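Local atomic coordinates of ADP-ribosylating toxin CARDS (Mycoplasma pneumoniae, PDB entry 4TLV), a protein that transfers ADP-ribosyl groups from NAD(+) to multiple target proteins and, as the main virulence factor of its bacterium, causes vacuolization in mammalian cells. Residues I420-D423 / H428-F431; V170-I175 / M366-I371; F316-V319 / I323-K326; N297-V302 / L335-F340; C406-P411 / L415-I420. All coordinates share one frame; numbering follows the deposited sequence.

Interaction 1. Residues I420-D423 / H428-F431. With ACT (acetate ion), chain M.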
# COMPACT_ATOMS: atom_id res chain seq x y z
N ILE A 420 20.20 12.26 -1.05
CA ILE A 420 20.17 12.32 0.40
C ILE A 420 21.55 11.97 0.93
O ILE A 420 22.15 11.01 0.50
CB ILE A 420 19.13 11.36 0.99
CG1 ILE A 420 17.74 11.78 0.48
CG2 ILE A 420 19.21 11.39 2.52
CD1 ILE A 420 16.60 11.09 1.16
N ILE A 421 22.03 12.76 1.88
CA ILE A 421 23.31 12.45 2.50
C ILE A 421 23.08 12.05 3.95
O ILE A 421 22.36 12.72 4.69
CB ILE A 421 24.29 13.64 2.40
CG1 ILE A 421 23.69 14.87 3.07
CG2 ILE A 421 24.61 13.92 0.94
CD1 ILE A 421 24.65 16.07 3.19
N VAL A 422 23.68 10.94 4.34
CA VAL A 422 23.49 10.38 5.67
C VAL A 422 24.77 10.54 6.48
O VAL A 422 25.83 10.06 6.09
CB VAL A 422 23.13 8.89 5.60
CG1 VAL A 422 23.09 8.29 7.01
CG2 VAL A 422 21.78 8.71 4.89
N ASP A 423 24.64 11.20 7.63
CA ASP A 423 25.76 11.47 8.49
C ASP A 423 25.23 12.02 9.81
O ASP A 423 24.09 12.49 9.88
CB ASP A 423 26.67 12.50 7.83
CG ASP A 423 27.95 12.74 8.61
OD1 ASP A 423 28.90 11.94 8.42
OD2 ASP A 423 27.99 13.71 9.41
N HIS A 428 19.74 11.31 9.47
CA HIS A 428 20.05 10.10 10.22
C HIS A 428 19.67 8.84 9.44
O HIS A 428 18.82 8.89 8.55
CB HIS A 428 19.47 10.15 11.62
CG HIS A 428 20.21 11.12 12.51
ND1 HIS A 428 20.06 11.44 13.81
CD2 HIS A 428 21.26 11.89 12.04
CE1 HIS A 428 21.00 12.40 14.11
NE2 HIS A 428 21.71 12.65 13.02
N ALA A 429 20.33 7.74 9.75
CA ALA A 429 20.36 6.59 8.84
C ALA A 429 18.99 5.97 8.61
O ALA A 429 18.71 5.45 7.53
CB ALA A 429 21.34 5.53 9.36
N GLN A 430 18.12 6.01 9.62
CA GLN A 430 16.85 5.30 9.48
C GLN A 430 15.91 5.96 8.48
O GLN A 430 14.98 5.33 7.99
CB GLN A 430 16.16 5.07 10.83
CG GLN A 430 15.53 6.31 11.44
CD GLN A 430 14.88 5.98 12.75
OE1 GLN A 430 13.57 6.15 12.82
NE2 GLN A 430 15.55 5.55 13.70
N PHE A 431 16.15 7.22 8.14
CA PHE A 431 15.30 7.84 7.14
C PHE A 431 15.24 7.04 5.84
O PHE A 431 14.18 6.90 5.23
CB PHE A 431 15.68 9.30 6.81
CG PHE A 431 14.75 9.92 5.82
CD1 PHE A 431 13.46 10.22 6.18
CD2 PHE A 431 15.14 10.12 4.50
CE1 PHE A 431 12.57 10.76 5.25
CE2 PHE A 431 14.27 10.67 3.59
CZ PHE A 431 12.97 10.98 3.97
C ACT M . 23.38 8.42 12.14
O ACT M . 22.23 7.95 11.95
OXT ACT M . 23.84 8.33 13.30
CH3 ACT M . 24.16 9.07 11.04
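Val422 meets the backbone of the returning chain at Ala429, where its CG1 methyl lies 3.7 Å from Ala429 CA and 4.0 Å from Ala429 CB. The methyl that does the touching is the one set anti to the backbone N (chi1 174°), while CG2 stands beside that nitrogen. Two residues earlier on the strand, Ile420 sends CD1 to the rim of the Phe431 ring: the methyl carbon lies 3.4 Å from Phe431 CE2 and close to the ring plane, and the two side chains run at about a right angle to each other. Met366 packs on both of these residues, so the edge contact forms part of a larger apolar layer. Nearer the surface, His428 turns a ring edge to the main chain, with CD2 3.6 Å from Asp423 O and near the plane of the imidazole. Its NE2 is hydrogen-bonded to Glu424 O, in the connecting turn, which should restrict rotation of the ring. An acetate ion, probably taken up from the crystallisation liquor, completes this outer end. Its O atom accepts a hydrogen bond from Ala429 N at 2.9 Å (N-H...O angle 160°), and the ion is also hydrogen-bonded to His163 ND1. Within 428-431 the amide of Phe431 bonds to His428 O at 3.2 Å, as the backbone winds into a short 3-10 turn. The last strand of the D2 beta-trefoil, 415-421, thus gives way to a four-residue connection and a 3-10 segment that places Phe431 beside Ile420.

Interaction 2. Residues V170-I175 / M366-I371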
# COMPACT_ATOMS: atom_id res chain seq x y z
N VAL A 170 21.02 -0.26 11.53
CA VAL A 170 20.22 0.11 10.38
C VAL A 170 20.76 -0.50 9.10
O VAL A 170 21.92 -0.28 8.73
CB VAL A 170 20.17 1.65 10.21
CG1 VAL A 170 19.35 2.05 8.99
CG2 VAL A 170 19.61 2.33 11.47
N GLU A 171 19.91 -1.26 8.41
CA GLU A 171 20.27 -1.93 7.18
C GLU A 171 19.42 -1.42 6.03
O GLU A 171 18.30 -0.96 6.22
CB GLU A 171 20.02 -3.44 7.30
CG GLU A 171 20.76 -4.11 8.42
CD GLU A 171 22.20 -4.44 8.06
OE1 GLU A 171 22.45 -4.88 6.91
OE2 GLU A 171 23.07 -4.28 8.93
N THR A 172 19.96 -1.55 4.82
CA THR A 172 19.15 -1.37 3.63
C THR A 172 19.44 -2.54 2.69
O THR A 172 20.24 -3.42 3.02
CB THR A 172 19.38 0.02 2.98
OG1 THR A 172 18.39 0.25 1.97
CG2 THR A 172 20.77 0.14 2.37
N THR A 173 18.77 -2.60 1.56
CA THR A 173 18.95 -3.70 0.63
C THR A 173 19.46 -3.15 -0.68
O THR A 173 19.31 -1.97 -0.98
CB THR A 173 17.64 -4.47 0.39
OG1 THR A 173 16.64 -3.55 -0.06
CG2 THR A 173 17.17 -5.10 1.70
N ARG A 174 20.09 -4.02 -1.46
CA ARG A 174 20.55 -3.64 -2.79
C ARG A 174 20.17 -4.71 -3.79
O ARG A 174 20.29 -5.91 -3.51
CB ARG A 174 22.07 -3.44 -2.78
CG ARG A 174 22.55 -2.31 -1.88
CD ARG A 174 24.04 -2.08 -2.07
NE ARG A 174 24.76 -3.35 -1.97
CZ ARG A 174 26.04 -3.50 -2.28
NH1 ARG A 174 26.74 -2.46 -2.71
NH2 ARG A 174 26.61 -4.69 -2.16
N ILE A 175 19.69 -4.29 -4.95
CA ILE A 175 19.47 -5.23 -6.04
C ILE A 175 20.66 -5.14 -7.00
O ILE A 175 20.86 -4.14 -7.69
CB ILE A 175 18.15 -4.94 -6.77
CG1 ILE A 175 17.00 -4.94 -5.75
CG2 ILE A 175 17.91 -5.98 -7.88
CD1 ILE A 175 15.66 -4.55 -6.34
N MET A 366 14.63 4.73 -2.63
CA MET A 366 15.87 5.36 -2.21
C MET A 366 17.02 4.37 -2.37
O MET A 366 17.07 3.35 -1.68
CB MET A 366 15.78 5.82 -0.77
CG MET A 366 14.62 6.80 -0.56
SD MET A 366 14.78 7.66 0.98
CE MET A 366 13.19 8.48 1.06
N THR A 367 17.94 4.67 -3.27
CA THR A 367 18.94 3.68 -3.65
C THR A 367 20.36 4.20 -3.41
O THR A 367 20.71 5.29 -3.88
CB THR A 367 18.76 3.27 -5.12
OG1 THR A 367 19.00 4.40 -5.96
CG2 THR A 367 17.34 2.82 -5.37
N PRO A 368 21.18 3.43 -2.69
CA PRO A 368 22.52 3.90 -2.30
C PRO A 368 23.35 4.04 -3.56
O PRO A 368 23.26 3.18 -4.42
CB PRO A 368 23.07 2.75 -1.44
CG PRO A 368 22.01 1.71 -1.36
CD PRO A 368 20.97 2.01 -2.38
N GLN A 369 24.13 5.10 -3.68
CA GLN A 369 24.90 5.34 -4.91
C GLN A 369 26.40 5.10 -4.73
O GLN A 369 27.13 4.95 -5.71
CB GLN A 369 24.64 6.75 -5.44
CG GLN A 369 23.18 6.98 -5.83
CD GLN A 369 22.73 6.09 -6.96
OE1 GLN A 369 21.89 5.19 -6.77
NE2 GLN A 369 23.28 6.32 -8.14
N ASP A 370 26.86 5.07 -3.49
CA ASP A 370 28.28 4.88 -3.19
C ASP A 370 28.45 3.60 -2.39
O ASP A 370 27.50 3.10 -1.79
CB ASP A 370 28.83 6.08 -2.41
CG ASP A 370 28.10 6.32 -1.09
OD1 ASP A 370 26.98 5.82 -0.94
OD2 ASP A 370 28.65 7.01 -0.21
N ILE A 371 29.66 3.05 -2.40
CA ILE A 371 29.88 1.77 -1.73
C ILE A 371 29.89 1.95 -0.20
O ILE A 371 29.69 0.99 0.54
CB ILE A 371 31.17 1.07 -2.25
CG1 ILE A 371 31.24 -0.37 -1.76
CG2 ILE A 371 32.40 1.85 -1.86
CD1 ILE A 371 32.24 -1.23 -2.55
O HOH W 1 17.74 2.69 1.17
O HOH W 2 26.03 0.61 -3.38
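Pro368 is the centre of this sparse contact, its ring corner CG lying 4.1 Å from Arg174 CG and 4.2 Å from Thr172 CG2. The proline thus rests on a methyl group and on the aliphatic root of an arginine, two residues apart on the same strand. Two waters span the gap beside this apolar touch. One accepts a hydrogen bond from Thr172 OG1 at 2.6 Å and donates to Met366 O at 3.0 Å; the other takes a longer bond from Arg174 NH1 (3.2 Å), in the plane of the guanidinium, and donates to Asp370 O. A bend at chi3 (-50°) turns that guanidinium aside from the line of the arginine's aliphatic chain. Strand 168-181 belongs to the antiparallel sheet of the mono-ADP-ribosyltransferase domain, whereas strand 364-368 is part of the D2 beta-trefoil, so the contact is a partly hydrated piece of the interface between two domains. In the second shell, Asp153 on the neighbouring strand 146-156 holds the guanidinium through a salt bridge to Arg174 NH2. Phe376 packs against Pro368 from within D2, and Thr172 OG1 also bonds to a glycerol molecule, probably from the crystallisation liquor.

Interaction 3. Residues F316-V319 / I323-K326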
# COMPACT_ATOMS: atom_id res chain seq x y z
N PHE A 316 9.27 10.97 7.29
CA PHE A 316 9.63 9.57 7.32
C PHE A 316 9.21 8.89 6.03
O PHE A 316 8.29 9.35 5.35
CB PHE A 316 9.05 8.86 8.56
CG PHE A 316 7.54 8.86 8.62
CD1 PHE A 316 6.81 7.88 7.97
CD2 PHE A 316 6.87 9.80 9.39
CE1 PHE A 316 5.41 7.87 8.04
CE2 PHE A 316 5.47 9.79 9.48
CZ PHE A 316 4.75 8.82 8.79
N TRP A 317 9.90 7.81 5.70
CA TRP A 317 9.61 7.03 4.51
C TRP A 317 8.96 5.75 5.03
O TRP A 317 9.56 5.05 5.84
CB TRP A 317 10.92 6.74 3.78
CG TRP A 317 10.81 6.03 2.45
CD1 TRP A 317 9.83 6.18 1.51
CD2 TRP A 317 11.73 5.08 1.92
NE1 TRP A 317 10.08 5.35 0.43
CE2 TRP A 317 11.25 4.67 0.66
CE3 TRP A 317 12.92 4.52 2.40
CZ2 TRP A 317 11.90 3.72 -0.13
CZ3 TRP A 317 13.58 3.59 1.62
CH2 TRP A 317 13.07 3.20 0.37
N ASP A 318 7.75 5.45 4.58
CA ASP A 318 7.00 4.29 5.10
C ASP A 318 6.96 3.09 4.14
O ASP A 318 7.50 3.14 3.04
CB ASP A 318 5.58 4.69 5.56
CG ASP A 318 4.62 4.98 4.40
OD1 ASP A 318 4.86 4.54 3.25
OD2 ASP A 318 3.59 5.64 4.64
N VAL A 319 6.33 2.00 4.57
CA VAL A 319 6.36 0.75 3.82
C VAL A 319 5.48 0.77 2.57
O VAL A 319 5.57 -0.14 1.74
CB VAL A 319 5.92 -0.44 4.68
CG1 VAL A 319 7.07 -0.87 5.62
CG2 VAL A 319 4.66 -0.08 5.47
N ILE A 323 6.82 9.31 1.42
CA ILE A 323 7.57 10.19 2.32
C ILE A 323 6.56 11.13 2.96
O ILE A 323 5.99 12.00 2.29
CB ILE A 323 8.63 11.00 1.53
CG1 ILE A 323 9.60 10.05 0.83
CG2 ILE A 323 9.37 11.95 2.47
CD1 ILE A 323 10.43 10.72 -0.28
N CYS A 324 6.31 10.95 4.26
CA CYS A 324 5.23 11.67 4.94
C CYS A 324 5.77 12.68 5.94
O CYS A 324 6.81 12.44 6.57
CB CYS A 324 4.36 10.70 5.74
SG CYS A 324 3.70 9.29 4.85
N LEU A 325 5.06 13.80 6.09
CA LEU A 325 5.31 14.74 7.18
C LEU A 325 4.91 14.06 8.48
O LEU A 325 3.91 13.35 8.51
CB LEU A 325 4.44 15.99 7.04
CG LEU A 325 5.04 17.26 6.45
CD1 LEU A 325 4.01 18.41 6.54
CD2 LEU A 325 6.35 17.63 7.15
N LYS A 326 5.67 14.30 9.54
CA LYS A 326 5.41 13.64 10.82
C LYS A 326 4.01 13.92 11.37
O LYS A 326 3.32 12.98 11.77
CB LYS A 326 6.45 14.05 11.87
CG LYS A 326 6.14 13.55 13.29
CD LYS A 326 7.15 14.14 14.29
CE LYS A 326 6.76 13.84 15.72
NZ LYS A 326 6.71 12.38 15.96
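Residues Phe316 and Cys324 form an antiparallel hydrogen-bonded pair, Phe316 N to Cys324 O at 3.0 Å and Cys324 N to Phe316 O at 2.8 Å, and Trp317 faces Ile323 in the non-hydrogen-bonded pair that follows. The second of these bonds comes nearly head-on to its carbonyl (C=O...N angle 165°), and Phe316 O also receives a CA-H...O contact from Ile323 CA at 3.2 Å. On the face bearing Phe316 and Cys324, the phenyl ring folds across the partner strand. With chi1 at 61° its CG sits between the backbone N and the carbonyl carbon, which swings the ring over Cys324 rather than away from it. Cys324 CB lies over one face, displaced toward the rim near CZ, in a CH-pi contact 3.9 Å from the ring centroid. Cys324 SG lies oblique to the same ring and 3.7 Å from Asp318 OD2. That carboxylate is engaged by Arg322, in the turn, through a salt bridge. Lys326 CA stands at the phenyl edge beside CE2, near the ring plane. The opposite face of the hairpin carries Trp317 and Ile323, where CD1 of the indole meets Ile323 CG1 at 3.9 Å. Met366 packs against both, joining this side to the interior, while Trp317 NE1 makes a weak hydrogen bond to Trp364 O. With a phenyl-cysteine pair on one face and an indole-isoleucine pair on the other, strands 315-317 and 323-325 make a short two-stranded antiparallel beta hairpin within the D2 beta-trefoil domain.

Interaction 4. Residues N297-V302 / L335-F340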
# COMPACT_ATOMS: atom_id res chain seq x y z
N ASN A 297 0.43 23.28 1.21
CA ASN A 297 0.93 22.04 0.61
C ASN A 297 2.24 22.18 -0.16
O ASN A 297 2.63 21.28 -0.88
CB ASN A 297 -0.14 21.37 -0.27
CG ASN A 297 -1.19 20.63 0.56
OD1 ASN A 297 -1.00 20.40 1.76
ND2 ASN A 297 -2.31 20.30 -0.05
N ASN A 298 2.94 23.30 -0.00
CA ASN A 298 4.22 23.46 -0.69
C ASN A 298 5.32 22.59 -0.08
O ASN A 298 5.37 22.39 1.13
CB ASN A 298 4.67 24.92 -0.68
CG ASN A 298 3.86 25.79 -1.64
OD1 ASN A 298 3.19 25.29 -2.53
ND2 ASN A 298 3.93 27.10 -1.45
N VAL A 299 6.20 22.08 -0.94
CA VAL A 299 7.40 21.36 -0.52
C VAL A 299 8.54 22.16 -1.11
O VAL A 299 8.47 22.58 -2.26
CB VAL A 299 7.44 19.96 -1.10
CG1 VAL A 299 8.76 19.23 -0.71
CG2 VAL A 299 6.21 19.16 -0.64
N PHE A 300 9.60 22.39 -0.33
CA PHE A 300 10.69 23.22 -0.83
C PHE A 300 12.00 22.93 -0.12
O PHE A 300 12.04 22.19 0.87
CB PHE A 300 10.33 24.69 -0.69
CG PHE A 300 9.81 25.05 0.65
CD1 PHE A 300 8.46 24.95 0.93
CD2 PHE A 300 10.67 25.45 1.65
CE1 PHE A 300 7.98 25.28 2.20
CE2 PHE A 300 10.20 25.78 2.91
CZ PHE A 300 8.85 25.69 3.18
N LEU A 301 13.06 23.55 -0.62
CA LEU A 301 14.41 23.32 -0.11
C LEU A 301 14.97 24.62 0.45
O LEU A 301 14.81 25.68 -0.16
CB LEU A 301 15.30 22.85 -1.27
CG LEU A 301 14.87 21.61 -2.05
CD1 LEU A 301 15.53 21.57 -3.42
CD2 LEU A 301 15.20 20.36 -1.26
N VAL A 302 15.61 24.53 1.60
CA VAL A 302 16.24 25.68 2.23
C VAL A 302 17.72 25.37 2.38
O VAL A 302 18.09 24.32 2.93
CB VAL A 302 15.62 25.94 3.61
CG1 VAL A 302 16.40 27.01 4.38
CG2 VAL A 302 14.15 26.33 3.46
N LEU A 335 -0.05 14.02 5.38
CA LEU A 335 0.37 14.52 4.07
C LEU A 335 1.69 13.89 3.60
O LEU A 335 2.59 13.68 4.41
CB LEU A 335 0.53 16.04 4.13
CG LEU A 335 -0.75 16.82 4.46
CD1 LEU A 335 -0.39 18.24 4.94
CD2 LEU A 335 -1.71 16.84 3.27
N SER A 336 1.78 13.62 2.30
CA SER A 336 2.92 12.93 1.69
C SER A 336 3.43 13.71 0.47
O SER A 336 2.65 14.38 -0.21
CB SER A 336 2.50 11.53 1.20
OG SER A 336 2.25 10.67 2.29
N LEU A 337 4.74 13.63 0.22
CA LEU A 337 5.34 14.16 -0.99
C LEU A 337 4.73 13.48 -2.20
O LEU A 337 4.63 12.25 -2.25
CB LEU A 337 6.86 13.91 -0.98
CG LEU A 337 7.69 15.04 -0.36
CD1 LEU A 337 7.28 15.36 1.06
CD2 LEU A 337 9.19 14.71 -0.44
N THR A 338 4.33 14.29 -3.17
CA THR A 338 3.61 13.77 -4.32
C THR A 338 4.23 14.38 -5.59
O THR A 338 4.44 15.59 -5.65
CB THR A 338 2.11 14.15 -4.22
OG1 THR A 338 1.59 13.71 -2.95
CG2 THR A 338 1.31 13.53 -5.34
N ALA A 339 4.55 13.54 -6.56
CA ALA A 339 5.12 13.99 -7.82
C ALA A 339 4.00 14.34 -8.80
O ALA A 339 3.28 13.45 -9.27
CB ALA A 339 6.02 12.92 -8.41
N PHE A 340 3.84 15.63 -9.09
CA PHE A 340 2.79 16.12 -9.98
C PHE A 340 3.35 16.50 -11.35
O PHE A 340 4.46 17.00 -11.46
CB PHE A 340 2.11 17.35 -9.38
CG PHE A 340 1.18 17.04 -8.26
CD1 PHE A 340 -0.11 16.57 -8.52
CD2 PHE A 340 1.56 17.25 -6.94
CE1 PHE A 340 -0.98 16.29 -7.48
CE2 PHE A 340 0.68 16.99 -5.89
CZ PHE A 340 -0.59 16.50 -6.16
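Val299 and Leu337 approach one another in the interior of the D2 beta-trefoil, bringing together strands 298-303 and 335-340, which are not paired with each other. Val299 CG2 and Leu337 CD1 are 4.3 Å apart, an apolar touch of two branch methyls. Leu337, with chi1 at -91°, leaves its backbone alongside the other strand and brings CD1 in at the end. This buried part is filled in by neighbours: Leu290 and Leu352 also pack on Val299, and Ile323 packs on Leu337. Toward the start of strand 298-303 the contact changes character, for Asn297 is partly exposed and contributes an amide instead of a hydrocarbon. Its backbone has positive phi (60°), a left-handed conformation just ahead of the strand, and the side chain extends from there across Leu335 at about a right angle. The interior side therefore rests on hydrocarbon packing from several strands, while the Asn297 end borders the D3 domain, whose Asn488 touches Leu335 and donates a hydrogen bond through ND2 to Asn297 OD1. Asn297 OD1 sits evenly between the two methyls of Leu335, 3.9 Å from CD1 and 3.9 Å from CD2.

Interaction 5. Residues C406-P411 / L415-I420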
# COMPACT_ATOMS: atom_id res chain seq x y z
N CYS A 406 13.12 14.50 -12.33
CA CYS A 406 13.48 14.42 -13.74
C CYS A 406 14.13 13.09 -14.07
O CYS A 406 14.83 12.52 -13.23
CB CYS A 406 14.51 15.50 -14.11
SG CYS A 406 14.09 17.17 -13.67
N PRO A 407 13.92 12.61 -15.30
CA PRO A 407 14.76 11.52 -15.82
C PRO A 407 16.23 11.91 -15.68
O PRO A 407 16.56 13.09 -15.78
CB PRO A 407 14.37 11.44 -17.30
CG PRO A 407 13.00 12.05 -17.37
CD PRO A 407 12.96 13.11 -16.30
N LEU A 408 17.10 10.94 -15.43
CA LEU A 408 18.52 11.24 -15.30
C LEU A 408 19.10 11.66 -16.65
O LEU A 408 20.04 12.44 -16.71
CB LEU A 408 19.28 10.02 -14.77
CG LEU A 408 18.84 9.54 -13.39
CD1 LEU A 408 19.62 8.30 -12.98
CD2 LEU A 408 18.96 10.65 -12.38
N LYS A 409 18.52 11.15 -17.72
CA LYS A 409 19.02 11.43 -19.06
C LYS A 409 18.58 12.81 -19.56
O LYS A 409 17.39 13.14 -19.53
CB LYS A 409 18.59 10.34 -20.04
CG LYS A 409 19.54 10.18 -21.23
CD LYS A 409 19.16 8.99 -22.09
CE LYS A 409 17.77 9.15 -22.68
NZ LYS A 409 17.43 8.07 -23.64
N ASN A 410 19.54 13.60 -20.02
CA ASN A 410 19.23 14.89 -20.62
C ASN A 410 18.29 15.73 -19.77
O ASN A 410 17.21 16.10 -20.24
CB ASN A 410 18.58 14.69 -22.00
CG ASN A 410 19.44 13.87 -22.94
OD1 ASN A 410 20.67 13.86 -22.83
ND2 ASN A 410 18.79 13.17 -23.87
N PRO A 411 18.68 16.03 -18.52
CA PRO A 411 17.86 16.86 -17.64
C PRO A 411 17.84 18.31 -18.12
O PRO A 411 18.78 18.73 -18.79
CB PRO A 411 18.59 16.78 -16.30
CG PRO A 411 19.56 15.64 -16.44
CD PRO A 411 19.93 15.61 -17.87
N LEU A 415 19.23 22.47 -14.10
CA LEU A 415 18.87 21.55 -13.02
C LEU A 415 20.02 20.62 -12.66
O LEU A 415 20.79 20.20 -13.52
CB LEU A 415 17.63 20.72 -13.38
CG LEU A 415 16.31 21.45 -13.66
CD1 LEU A 415 15.16 20.45 -13.80
CD2 LEU A 415 16.00 22.44 -12.59
N GLU A 416 20.14 20.29 -11.38
CA GLU A 416 21.12 19.30 -10.97
C GLU A 416 20.51 18.36 -9.94
O GLU A 416 19.65 18.77 -9.16
CB GLU A 416 22.37 19.94 -10.39
CG GLU A 416 22.23 20.33 -8.94
CD GLU A 416 23.55 20.70 -8.32
OE1 GLU A 416 24.61 20.37 -8.91
OE2 GLU A 416 23.54 21.31 -7.24
N GLU A 417 20.97 17.12 -9.94
CA GLU A 417 20.40 16.11 -9.05
C GLU A 417 20.79 16.34 -7.59
O GLU A 417 21.89 16.78 -7.28
CB GLU A 417 20.77 14.69 -9.49
CG GLU A 417 20.05 13.61 -8.66
CD GLU A 417 20.54 12.19 -8.91
OE1 GLU A 417 21.39 11.98 -9.82
OE2 GLU A 417 20.07 11.27 -8.20
N LEU A 418 19.84 16.05 -6.71
CA LEU A 418 20.03 16.10 -5.27
C LEU A 418 19.94 14.68 -4.75
O LEU A 418 19.06 13.92 -5.14
CB LEU A 418 18.89 16.88 -4.64
CG LEU A 418 18.76 18.35 -5.01
CD1 LEU A 418 17.36 18.82 -4.70
CD2 LEU A 418 19.80 19.14 -4.23
N GLN A 419 20.85 14.33 -3.85
CA GLN A 419 20.85 13.01 -3.25
C GLN A 419 20.85 13.18 -1.75
O GLN A 419 21.41 14.14 -1.22
CB GLN A 419 22.05 12.19 -3.74
CG GLN A 419 21.99 11.89 -5.24
CD GLN A 419 23.10 10.97 -5.73
OE1 GLN A 419 24.06 10.70 -5.01
NE2 GLN A 419 22.96 10.48 -6.96
N ILE A 420 20.20 12.26 -1.05
CA ILE A 420 20.17 12.32 0.40
C ILE A 420 21.55 11.97 0.93
O ILE A 420 22.15 11.01 0.50
CB ILE A 420 19.13 11.36 0.99
CG1 ILE A 420 17.74 11.78 0.48
CG2 ILE A 420 19.21 11.39 2.52
CD1 ILE A 420 16.60 11.09 1.16
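Cys406 and Leu415 make the apolar part of the contact, with SG 3.5 Å from Leu415 CD1. The sulfur is placed by a chi1 of -53°, beside its own backbone N, and Leu415 directs its CB toward the cysteine strand. Each is backed by strand 388-393, Cys406 by Phe391 and Leu415 by Asn393. Segments 406-411 and 415-420 are the end of strand 401-407 with the turn after it, and the start of strand 415-421, in the D2 beta-trefoil. The two strands are joined by a short connection yet do not pair directly: strand 388-393 lies between them and is antiparallel to both, consistent with the 8.1 Å between Leu408 CA and Glu417 CA. The second kind of contact sets a methyl against a carboxylate. Leu408 CD2 lies 3.8 Å from Glu417 OE1, the glutamate arriving with its chain extended from a CG anti to the backbone N (chi1 -173°). Polar bonding also holds this carboxylate: OE2 forms a salt bridge with Arg377 NE and accepts a weak hydrogen bond from Gln419 NE2 at 3.2 Å. Arg377 also packs on Leu408 and Gln419, so one arginine borders both the leucine and the charged end. The pairing with arginine would be expected to favour the ionised form of the buried Glu417.

In the fold
From the N terminus, the transferase strand holding 170-175 waits almost two hundred residues for its partner 366-371, so interaction 2 closes a long loop that joins the transferase domain to D2. Within it, interaction 4 closes a shorter loop from 297-302 to 335-340, and this in turn encloses the hairpin of interaction 3. Backbone bonds between Ile323 and Leu337 and between Leu325 and Leu335 tie those two together. Beyond interaction 2, interactions 5 and 1 each close a short loop, the second beginning on Ile420 where the first ends. No loops cross. Met366 links interactions 1, 2 and 3 through Phe431, Ile420, Trp317 and Ile323, while Leu301 on Leu418 connects interactions 4 and 5.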